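Local structure of choline dehydrogenase and related flavoproteins (Aspergillus oryzae, 3Q9T) at residues Y128-S132 / N556-A560; F99-H105 / P550-N556. The protein oxidises formate as a flavoenzyme of the glucose-methanol-choline oxidoreductase family, using an FAD cofactor present as 8-formyl-FAD. All blocks are in the same frame, centred on the assembly; numbering follows the deposited sequence.

Contact 1. Residues Y128-S132 / N556-A560; sequences YLRKS and NSVYA. With FAY ([(2R,3S,4R,5R)-5-(6-amino-9H-purin-9-yl)-3,4-dihydroxytetrahydrofuran-2-yl]methyl (2R,3S,4S)-5-(8-formyl-7-methyl-2,4-dioxo-3,4-dihydrobenzo[g]pteridin-10(2H)-yl)-2,3,4-trihydroxypentyl dihydrogen diphosphate), chain D.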
loop_
_atom_site.group_PDB
_atom_site.type_symbol
_atom_site.label_atom_id
_atom_site.label_comp_id
_atom_site.label_asym_id
_atom_site.label_seq_id
_atom_site.Cartn_x
_atom_site.Cartn_y
_atom_site.Cartn_z
ATOM N N TYR A 128 -11.707 -23.414 30.575
ATOM C CA TYR A 128 -10.466 -23.108 29.876
ATOM C C TYR A 128 -10.300 -21.604 29.620
ATOM O O TYR A 128 -9.173 -21.104 29.608
ATOM C CB TYR A 128 -10.332 -23.946 28.590
ATOM C CG TYR A 128 -10.213 -25.433 28.874
ATOM C CD1 TYR A 128 -9.174 -25.930 29.657
ATOM C CD2 TYR A 128 -11.151 -26.338 28.381
ATOM C CE1 TYR A 128 -9.073 -27.294 29.947
ATOM C CE2 TYR A 128 -11.059 -27.706 28.667
ATOM C CZ TYR A 128 -10.020 -28.172 29.447
ATOM O OH TYR A 128 -9.921 -29.523 29.708
ATOM N N LEU A 129 -11.416 -20.886 29.442
ATOM C CA LEU A 129 -11.386 -19.418 29.317
ATOM C C LEU A 129 -11.001 -18.734 30.641
ATOM O O LEU A 129 -10.643 -17.559 30.672
ATOM C CB LEU A 129 -12.737 -18.879 28.819
ATOM C CG LEU A 129 -13.049 -19.148 27.347
ATOM C CD1 LEU A 129 -14.538 -19.054 27.048
ATOM C CD2 LEU A 129 -12.226 -18.211 26.436
ATOM N N ARG A 130 -11.073 -19.475 31.742
ATOM C CA ARG A 130 -10.832 -18.883 33.048
ATOM C C ARG A 130 -9.572 -19.418 33.729
ATOM O O ARG A 130 -9.005 -18.771 34.611
ATOM C CB ARG A 130 -12.069 -19.082 33.912
ATOM C CG ARG A 130 -13.282 -18.404 33.292
ATOM C CD ARG A 130 -14.589 -18.724 34.001
ATOM N NE ARG A 130 -15.689 -17.994 33.379
ATOM C CZ ARG A 130 -16.941 -18.017 33.816
ATOM N NH1 ARG A 130 -17.259 -18.743 34.893
ATOM N NH2 ARG A 130 -17.868 -17.313 33.177
ATOM N N LYS A 131 -9.105 -20.581 33.295
ATOM C CA LYS A 131 -8.018 -21.252 34.003
ATOM C C LYS A 131 -6.725 -20.437 34.148
ATOM O O LYS A 131 -6.072 -20.496 35.192
ATOM C CB LYS A 131 -7.721 -22.613 33.365
ATOM C CG LYS A 131 -6.933 -23.558 34.271
ATOM C CD LYS A 131 -6.776 -24.939 33.642
ATOM C CE LYS A 131 -5.904 -25.861 34.484
ATOM N NZ LYS A 131 -5.827 -27.205 33.855
ATOM N N SER A 132 -6.347 -19.693 33.109
ATOM C CA SER A 132 -5.060 -19.001 33.097
ATOM C C SER A 132 -4.966 -17.838 34.092
ATOM O O SER A 132 -3.878 -17.431 34.491
ATOM C CB SER A 132 -4.760 -18.462 31.689
ATOM O OG SER A 132 -4.984 -19.448 30.699
ATOM N N ASN A 556 -7.904 -13.894 25.266
ATOM C CA ASN A 556 -8.559 -14.807 26.207
ATOM C C ASN A 556 -8.789 -16.175 25.547
ATOM O O ASN A 556 -8.439 -17.213 26.120
ATOM C CB ASN A 556 -9.868 -14.176 26.721
ATOM C CG ASN A 556 -10.516 -14.956 27.881
ATOM O OD1 ASN A 556 -11.611 -14.607 28.306
ATOM N ND2 ASN A 556 -9.851 -16.005 28.381
ATOM N N SER A 557 -9.325 -16.188 24.327
ATOM C CA SER A 557 -9.534 -17.456 23.610
ATOM C C SER A 557 -8.210 -18.189 23.292
ATOM O O SER A 557 -8.162 -19.427 23.242
ATOM C CB SER A 557 -10.333 -17.236 22.325
ATOM O OG SER A 557 -9.622 -16.390 21.415
ATOM N N VAL A 558 -7.137 -17.431 23.088
ATOM C CA VAL A 558 -5.851 -18.045 22.772
ATOM C C VAL A 558 -5.257 -18.771 23.984
ATOM O O VAL A 558 -4.769 -19.895 23.872
ATOM C CB VAL A 558 -4.855 -17.017 22.193
ATOM C CG1 VAL A 558 -3.521 -17.687 21.871
ATOM C CG2 VAL A 558 -5.452 -16.361 20.953
ATOM N N TYR A 559 -5.281 -18.125 25.141
ATOM C CA TYR A 559 -4.919 -18.809 26.373
ATOM C C TYR A 559 -5.835 -20.010 26.568
ATOM O O TYR A 559 -5.377 -21.087 26.904
ATOM C CB TYR A 559 -5.032 -17.883 27.576
ATOM C CG TYR A 559 -3.859 -16.945 27.782
ATOM C CD1 TYR A 559 -2.681 -17.395 28.364
ATOM C CD2 TYR A 559 -3.945 -15.597 27.424
ATOM C CE1 TYR A 559 -1.606 -16.536 28.566
ATOM C CE2 TYR A 559 -2.875 -14.723 27.640
ATOM C CZ TYR A 559 -1.710 -15.203 28.208
ATOM O OH TYR A 559 -0.653 -14.351 28.430
ATOM N N ALA A 560 -7.133 -19.837 26.351
ATOM C CA ALA A 560 -8.057 -20.978 26.472
ATOM C C ALA A 560 -7.583 -22.167 25.631
ATOM O O ALA A 560 -7.627 -23.321 26.081
ATOM C CB ALA A 560 -9.468 -20.587 26.064
HETATM P P FAY D . -0.256 -16.782 19.860
HETATM N N1 FAY D . -5.756 -9.554 22.027
HETATM C C2 FAY D . -6.492 -9.204 23.157
HETATM O O2 FAY D . -7.184 -10.042 23.724
HETATM N N3 FAY D . -6.103 -8.117 23.910
HETATM C C4 FAY D . -5.428 -7.095 23.291
HETATM O O4 FAY D . -5.714 -5.931 23.629
HETATM N N5 FAY D . -3.987 -6.428 21.509
HETATM C C6 FAY D . -2.172 -5.845 20.135
HETATM C C7 FAY D . -1.143 -6.181 19.274
HETATM C C8 FAY D . -0.995 -7.510 18.863
HETATM O O8 FAY D . 0.490 -9.040 17.893
HETATM C C9 FAY D . -1.812 -8.500 19.425
HETATM P PA FAY D . 2.218 -15.427 19.629
HETATM C "C1'" FAY D . -3.674 -10.595 20.313
HETATM C C10 FAY D . -4.862 -8.662 21.483
HETATM N N10 FAY D . -3.850 -9.107 20.628
HETATM N N1A FAY D . 11.402 -19.339 15.163
HETATM O O1A FAY D . 2.682 -14.401 18.651
HETATM C C1B FAY D . 7.658 -17.187 18.151
HETATM O O1P FAY D . 0.223 -17.730 20.933
HETATM C "C2'" FAY D . -2.868 -11.325 21.411
HETATM O "O2'" FAY D . -1.782 -10.530 21.729
HETATM C C2A FAY D . 11.371 -19.249 16.542
HETATM O O2A FAY D . 1.834 -14.868 20.965
HETATM C C2B FAY D . 7.316 -15.713 18.276
HETATM O O2B FAY D . 8.437 -14.903 18.580
HETATM O O2P FAY D . -1.174 -17.487 18.879
HETATM C "C3'" FAY D . -2.385 -12.805 21.254
HETATM O "O3'" FAY D . -1.078 -13.082 21.752
HETATM N N3A FAY D . 10.302 -18.643 17.183
HETATM C C3B FAY D . 6.328 -15.733 19.421
HETATM O O3B FAY D . 7.044 -15.752 20.631
HETATM O O3P FAY D . 1.001 -16.247 19.006
HETATM C "C4'" FAY D . -2.457 -13.369 19.857
HETATM O "O4'" FAY D . -3.771 -13.077 19.390
HETATM C C4A FAY D . 9.277 -18.140 16.449
HETATM C C4B FAY D . 5.653 -17.076 19.289
HETATM O O4B FAY D . 6.446 -17.851 18.405
HETATM C C4X FAY D . -4.808 -7.379 22.059
HETATM C "C5'" FAY D . -2.161 -14.889 19.859
HETATM O "O5'" FAY D . -0.965 -15.424 20.444
HETATM C C5A FAY D . 9.287 -18.230 15.059
HETATM C C5B FAY D . 4.234 -16.935 18.773
HETATM O O5B FAY D . 3.430 -16.491 19.839
HETATM C C5X FAY D . -3.111 -6.801 20.513
HETATM C C6A FAY D . 10.361 -18.829 14.406
HETATM N N6A FAY D . 10.418 -18.827 13.067
HETATM N N7A FAY D . 8.154 -17.660 14.598
HETATM C C7M FAY D . -0.334 -5.062 18.661
HETATM C C8A FAY D . 7.422 -17.223 15.645
HETATM C C8M FAY D . 0.305 -7.908 18.279
HETATM C C9A FAY D . -2.908 -8.158 20.215
HETATM N N9A FAY D . 8.107 -17.507 16.790
#
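Helix 555-572, which starts beside the flavin of this GMC-family FAD-binding fold, packs here against helix 122-131, an example of how a cofactor-facing helix is covered on another flank. The one hydrogen bond between the segments runs from Asn556 ND2 to Leu129 O (2.9 Å, nearly straight at 169°): the Leu129 carbonyl, in the weakly bonded last part of helix 122-131, accepts the side-chain amide. One residue earlier, Tyr128 O takes a CA-H...O contact from Ala560 CA at 3.3 Å. The Ala560 methyl, CB, packs 3.7 Å from Leu129 CD2 and 4.3 Å from Tyr128 CB, and Leu129 CD2 reaches over to Ser557 CA (4.0 Å). At the other end Ser132 OG sits 3.5 Å from Tyr559 CB while hydrogen-bonding to Glu563, one turn past Tyr559 on helix 555-572, and Tyr128 OH bonds to Asp567 further on still. Val558 points away from this interface, its CG1 3.7 Å from FAY O5'. The chemistry thus divides the helix by face: one flank gives Leu129 O an amide hydrogen and Tyr128 O a CA-H...O contact, while Val558, on another face, packs its apolar side chain beside the cofactor.

Contact 2. Residues F99-H105 / P550-N556; sequences FTWVPGH and PDCRIQN. With FAY ([(2R,3S,4R,5R)-5-(6-amino-9H-purin-9-yl)-3,4-dihydroxytetrahydrofuran-2-yl]methyl (2R,3S,4S)-5-(8-formyl-7-methyl-2,4-dioxo-3,4-dihydrobenzo[g]pteridin-10(2H)-yl)-2,3,4-trihydroxypentyl dihydrogen diphosphate), chain D.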
loop_
_atom_site.group_PDB
_atom_site.type_symbol
_atom_site.label_atom_id
_atom_site.label_comp_id
_atom_site.label_asym_id
_atom_site.label_seq_id
_atom_site.Cartn_x
_atom_site.Cartn_y
_atom_site.Cartn_z
ATOM N N PHE A 99 -3.780 -5.605 26.202
ATOM C CA PHE A 99 -4.200 -6.006 27.547
ATOM C C PHE A 99 -5.625 -6.503 27.725
ATOM O O PHE A 99 -5.874 -7.304 28.627
ATOM C CB PHE A 99 -3.934 -4.873 28.544
ATOM C CG PHE A 99 -2.586 -4.282 28.419
ATOM C CD1 PHE A 99 -1.460 -4.986 28.857
ATOM C CD2 PHE A 99 -2.417 -3.025 27.868
ATOM C CE1 PHE A 99 -0.184 -4.432 28.753
ATOM C CE2 PHE A 99 -1.140 -2.471 27.750
ATOM C CZ PHE A 99 -0.023 -3.191 28.189
ATOM N N THR A 100 -6.552 -6.022 26.902
ATOM C CA THR A 100 -7.960 -6.359 27.082
ATOM C C THR A 100 -8.187 -7.864 27.176
ATOM O O THR A 100 -7.592 -8.654 26.441
ATOM C CB THR A 100 -8.867 -5.776 25.999
ATOM O OG1 THR A 100 -8.433 -4.452 25.655
ATOM C CG2 THR A 100 -10.298 -5.704 26.520
ATOM N N TRP A 101 -9.042 -8.244 28.118
ATOM C CA TRP A 101 -9.295 -9.643 28.423
ATOM C C TRP A 101 -10.784 -9.861 28.364
ATOM O O TRP A 101 -11.513 -9.448 29.272
ATOM C CB TRP A 101 -8.776 -9.969 29.811
ATOM C CG TRP A 101 -8.967 -11.396 30.247
ATOM C CD1 TRP A 101 -10.027 -11.903 30.932
ATOM C CD2 TRP A 101 -8.043 -12.486 30.071
ATOM N NE1 TRP A 101 -9.831 -13.240 31.187
ATOM C CE2 TRP A 101 -8.622 -13.623 30.670
ATOM C CE3 TRP A 101 -6.790 -12.609 29.457
ATOM C CZ2 TRP A 101 -7.997 -14.866 30.673
ATOM C CZ3 TRP A 101 -6.169 -13.841 29.459
ATOM C CH2 TRP A 101 -6.771 -14.959 30.064
ATOM N N VAL A 102 -11.221 -10.525 27.296
ATOM C CA VAL A 102 -12.628 -10.652 26.981
ATOM C C VAL A 102 -12.803 -11.909 26.122
ATOM O O VAL A 102 -12.089 -12.094 25.152
ATOM C CB VAL A 102 -13.136 -9.362 26.273
ATOM C CG1 VAL A 102 -12.244 -9.025 25.070
ATOM C CG2 VAL A 102 -14.596 -9.484 25.864
ATOM N N PRO A 103 -13.716 -12.810 26.519
ATOM C CA PRO A 103 -13.808 -14.109 25.845
ATOM C C PRO A 103 -14.551 -14.094 24.515
ATOM O O PRO A 103 -14.054 -14.688 23.554
ATOM C CB PRO A 103 -14.592 -14.964 26.848
ATOM C CG PRO A 103 -15.470 -13.972 27.551
ATOM C CD PRO A 103 -14.600 -12.735 27.697
ATOM N N GLY A 104 -15.725 -13.462 24.468
ATOM C CA GLY A 104 -16.571 -13.538 23.297
ATOM C C GLY A 104 -17.951 -14.126 23.560
ATOM O O GLY A 104 -18.299 -14.465 24.687
ATOM N N HIS A 105 -18.733 -14.272 22.499
ATOM C CA HIS A 105 -20.147 -14.564 22.629
ATOM C C HIS A 105 -20.381 -16.068 22.568
ATOM O O HIS A 105 -19.792 -16.758 21.754
ATOM C CB HIS A 105 -20.923 -13.836 21.532
ATOM C CG HIS A 105 -22.401 -13.793 21.754
ATOM N ND1 HIS A 105 -23.234 -14.839 21.422
ATOM C CD2 HIS A 105 -23.201 -12.816 22.252
ATOM C CE1 HIS A 105 -24.484 -14.511 21.709
ATOM N NE2 HIS A 105 -24.490 -13.290 22.214
ATOM N N PRO A 550 -13.476 -15.051 17.522
ATOM C CA PRO A 550 -14.347 -14.542 18.596
ATOM C C PRO A 550 -14.822 -13.105 18.340
ATOM O O PRO A 550 -14.255 -12.414 17.486
ATOM C CB PRO A 550 -13.445 -14.605 19.841
ATOM C CG PRO A 550 -12.455 -15.708 19.531
ATOM C CD PRO A 550 -12.232 -15.660 18.038
ATOM N N ASP A 551 -15.827 -12.656 19.092
ATOM C CA ASP A 551 -16.510 -11.386 18.800
ATOM C C ASP A 551 -15.844 -10.184 19.495
ATOM O O ASP A 551 -16.514 -9.256 19.945
ATOM C CB ASP A 551 -17.983 -11.489 19.215
ATOM C CG ASP A 551 -18.567 -12.874 18.943
ATOM O OD1 ASP A 551 -19.280 -13.052 17.930
ATOM O OD2 ASP A 551 -18.286 -13.801 19.726
ATOM N N CYS A 552 -14.519 -10.196 19.574
ATOM C CA CYS A 552 -13.834 -9.267 20.444
ATOM C C CYS A 552 -12.359 -9.566 20.378
ATOM O O CYS A 552 -11.960 -10.529 19.721
ATOM C CB CYS A 552 -14.309 -9.500 21.868
ATOM S SG CYS A 552 -14.129 -11.228 22.355
ATOM N N ARG A 553 -11.567 -8.735 21.054
ATOM C CA ARG A 553 -10.134 -8.958 21.233
ATOM C C ARG A 553 -9.861 -10.380 21.757
ATOM O O ARG A 553 -10.486 -10.837 22.707
ATOM C CB ARG A 553 -9.570 -7.899 22.186
ATOM C CG ARG A 553 -9.724 -6.490 21.625
ATOM C CD ARG A 553 -9.029 -5.439 22.476
ATOM N NE ARG A 553 -9.066 -4.110 21.852
ATOM C CZ ARG A 553 -8.233 -3.124 22.162
ATOM N NH1 ARG A 553 -7.303 -3.324 23.087
ATOM N NH2 ARG A 553 -8.322 -1.940 21.555
ATOM N N ILE A 554 -8.905 -11.068 21.152
ATOM C CA ILE A 554 -8.915 -12.531 21.209
ATOM C C ILE A 554 -7.959 -13.232 22.170
ATOM O O ILE A 554 -7.960 -14.453 22.212
ATOM C CB ILE A 554 -8.645 -13.113 19.799
ATOM C CG1 ILE A 554 -7.207 -12.767 19.372
ATOM C CG2 ILE A 554 -9.674 -12.564 18.808
ATOM C CD1 ILE A 554 -6.726 -13.451 18.098
ATOM N N GLN A 555 -7.158 -12.494 22.936
ATOM C CA GLN A 555 -6.131 -13.150 23.747
ATOM C C GLN A 555 -6.715 -14.166 24.737
ATOM O O GLN A 555 -6.094 -15.185 25.003
ATOM C CB GLN A 555 -5.192 -12.144 24.455
ATOM C CG GLN A 555 -5.699 -11.590 25.786
ATOM C CD GLN A 555 -4.624 -10.766 26.541
ATOM O OE1 GLN A 555 -3.452 -11.152 26.620
ATOM N NE2 GLN A 555 -5.028 -9.637 27.082
ATOM N N ASN A 556 -7.904 -13.894 25.266
ATOM C CA ASN A 556 -8.559 -14.807 26.207
ATOM C C ASN A 556 -8.789 -16.175 25.547
ATOM O O ASN A 556 -8.439 -17.213 26.120
ATOM C CB ASN A 556 -9.868 -14.176 26.721
ATOM C CG ASN A 556 -10.516 -14.956 27.881
ATOM O OD1 ASN A 556 -11.611 -14.607 28.306
ATOM N ND2 ASN A 556 -9.851 -16.005 28.381
HETATM P P FAY D . -0.256 -16.782 19.860
HETATM N N1 FAY D . -5.756 -9.554 22.027
HETATM C C2 FAY D . -6.492 -9.204 23.157
HETATM O O2 FAY D . -7.184 -10.042 23.724
HETATM N N3 FAY D . -6.103 -8.117 23.910
HETATM C C4 FAY D . -5.428 -7.095 23.291
HETATM O O4 FAY D . -5.714 -5.931 23.629
HETATM N N5 FAY D . -3.987 -6.428 21.509
HETATM C C6 FAY D . -2.172 -5.845 20.135
HETATM C C7 FAY D . -1.143 -6.181 19.274
HETATM C C8 FAY D . -0.995 -7.510 18.863
HETATM O O8 FAY D . 0.490 -9.040 17.893
HETATM C C9 FAY D . -1.812 -8.500 19.425
HETATM P PA FAY D . 2.218 -15.427 19.629
HETATM C "C1'" FAY D . -3.674 -10.595 20.313
HETATM C C10 FAY D . -4.862 -8.662 21.483
HETATM N N10 FAY D . -3.850 -9.107 20.628
HETATM N N1A FAY D . 11.402 -19.339 15.163
HETATM O O1A FAY D . 2.682 -14.401 18.651
HETATM C C1B FAY D . 7.658 -17.187 18.151
HETATM O O1P FAY D . 0.223 -17.730 20.933
HETATM C "C2'" FAY D . -2.868 -11.325 21.411
HETATM O "O2'" FAY D . -1.782 -10.530 21.729
HETATM C C2A FAY D . 11.371 -19.249 16.542
HETATM O O2A FAY D . 1.834 -14.868 20.965
HETATM C C2B FAY D . 7.316 -15.713 18.276
HETATM O O2B FAY D . 8.437 -14.903 18.580
HETATM O O2P FAY D . -1.174 -17.487 18.879
HETATM C "C3'" FAY D . -2.385 -12.805 21.254
HETATM O "O3'" FAY D . -1.078 -13.082 21.752
HETATM N N3A FAY D . 10.302 -18.643 17.183
HETATM C C3B FAY D . 6.328 -15.733 19.421
HETATM O O3B FAY D . 7.044 -15.752 20.631
HETATM O O3P FAY D . 1.001 -16.247 19.006
HETATM C "C4'" FAY D . -2.457 -13.369 19.857
HETATM O "O4'" FAY D . -3.771 -13.077 19.390
HETATM C C4A FAY D . 9.277 -18.140 16.449
HETATM C C4B FAY D . 5.653 -17.076 19.289
HETATM O O4B FAY D . 6.446 -17.851 18.405
HETATM C C4X FAY D . -4.808 -7.379 22.059
HETATM C "C5'" FAY D . -2.161 -14.889 19.859
HETATM O "O5'" FAY D . -0.965 -15.424 20.444
HETATM C C5A FAY D . 9.287 -18.230 15.059
HETATM C C5B FAY D . 4.234 -16.935 18.773
HETATM O O5B FAY D . 3.430 -16.491 19.839
HETATM C C5X FAY D . -3.111 -6.801 20.513
HETATM C C6A FAY D . 10.361 -18.829 14.406
HETATM N N6A FAY D . 10.418 -18.827 13.067
HETATM N N7A FAY D . 8.154 -17.660 14.598
HETATM C C7M FAY D . -0.334 -5.062 18.661
HETATM C C8A FAY D . 7.422 -17.223 15.645
HETATM C C8M FAY D . 0.305 -7.908 18.279
HETATM C C9A FAY D . -2.908 -8.158 20.215
HETATM N N9A FAY D . 8.107 -17.507 16.790
HETATM O O HOH W 1 -8.994 -11.085 25.283
#
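Two hydrogen bonds join these segments directly: Gln555 NE2 to Thr100 O (2.8 Å) and, at the far end, His105 N to Asp551 OD2 (2.8 Å). Asp551 OD1 is held by Arg425 and Thr108. Thr100 O also accepts a hydrogen bond from FAY N3 (3.0 Å), while Arg553 NH1 donates to FAY O4 (3.1 Å) and Gln555 N to FAY O2 (2.6 Å), so both segments read the pyrimidine edge of the flavin. Water 1 accepts from Val102 N (3.1 Å) and Asn556 N (3.0 Å), and FAY O2 lies 2.6 Å from it. Farther out, Asn556 CA lies over the Trp101 six-membered ring in a CH-pi contact, 4.2 Å from its centroid, and Val102 CG1 meets Cys552 CB at 3.8 Å. Gly104 N lies 3.5 Å from Cys552 SG; at these backbone angles a CB would jam against the preceding carbonyl and crowd Pro550 CB. Donors and acceptors thus match the flavin's O2, N3 and O4, with Asp395 holding the Arg553 guanidinium.

In the fold
From the N terminus, the chain passes a glycine-rich turn consistent with the Rossmann-type motif and helix 16-25, then reaches 99-105 and, soon after, 128-132. Both wait more than 400 residues for their partners: contact 2 closes when the chain arrives at 550-556, contact 1 when it enters 556-560. Because the segments alternate in the sequence, the two loops cross rather than nest. They share Asn556 and touch directly, with Tyr559 CD2 3.5 Å from Trp101 CZ3 and Leu129 CD2 4.0 Å from Pro103 CB. Together they fasten helix 555-572 and the loop leading into it to helix 122-131 and to strand 100-101, which pairs with strand 195-204 of the large mixed sheet.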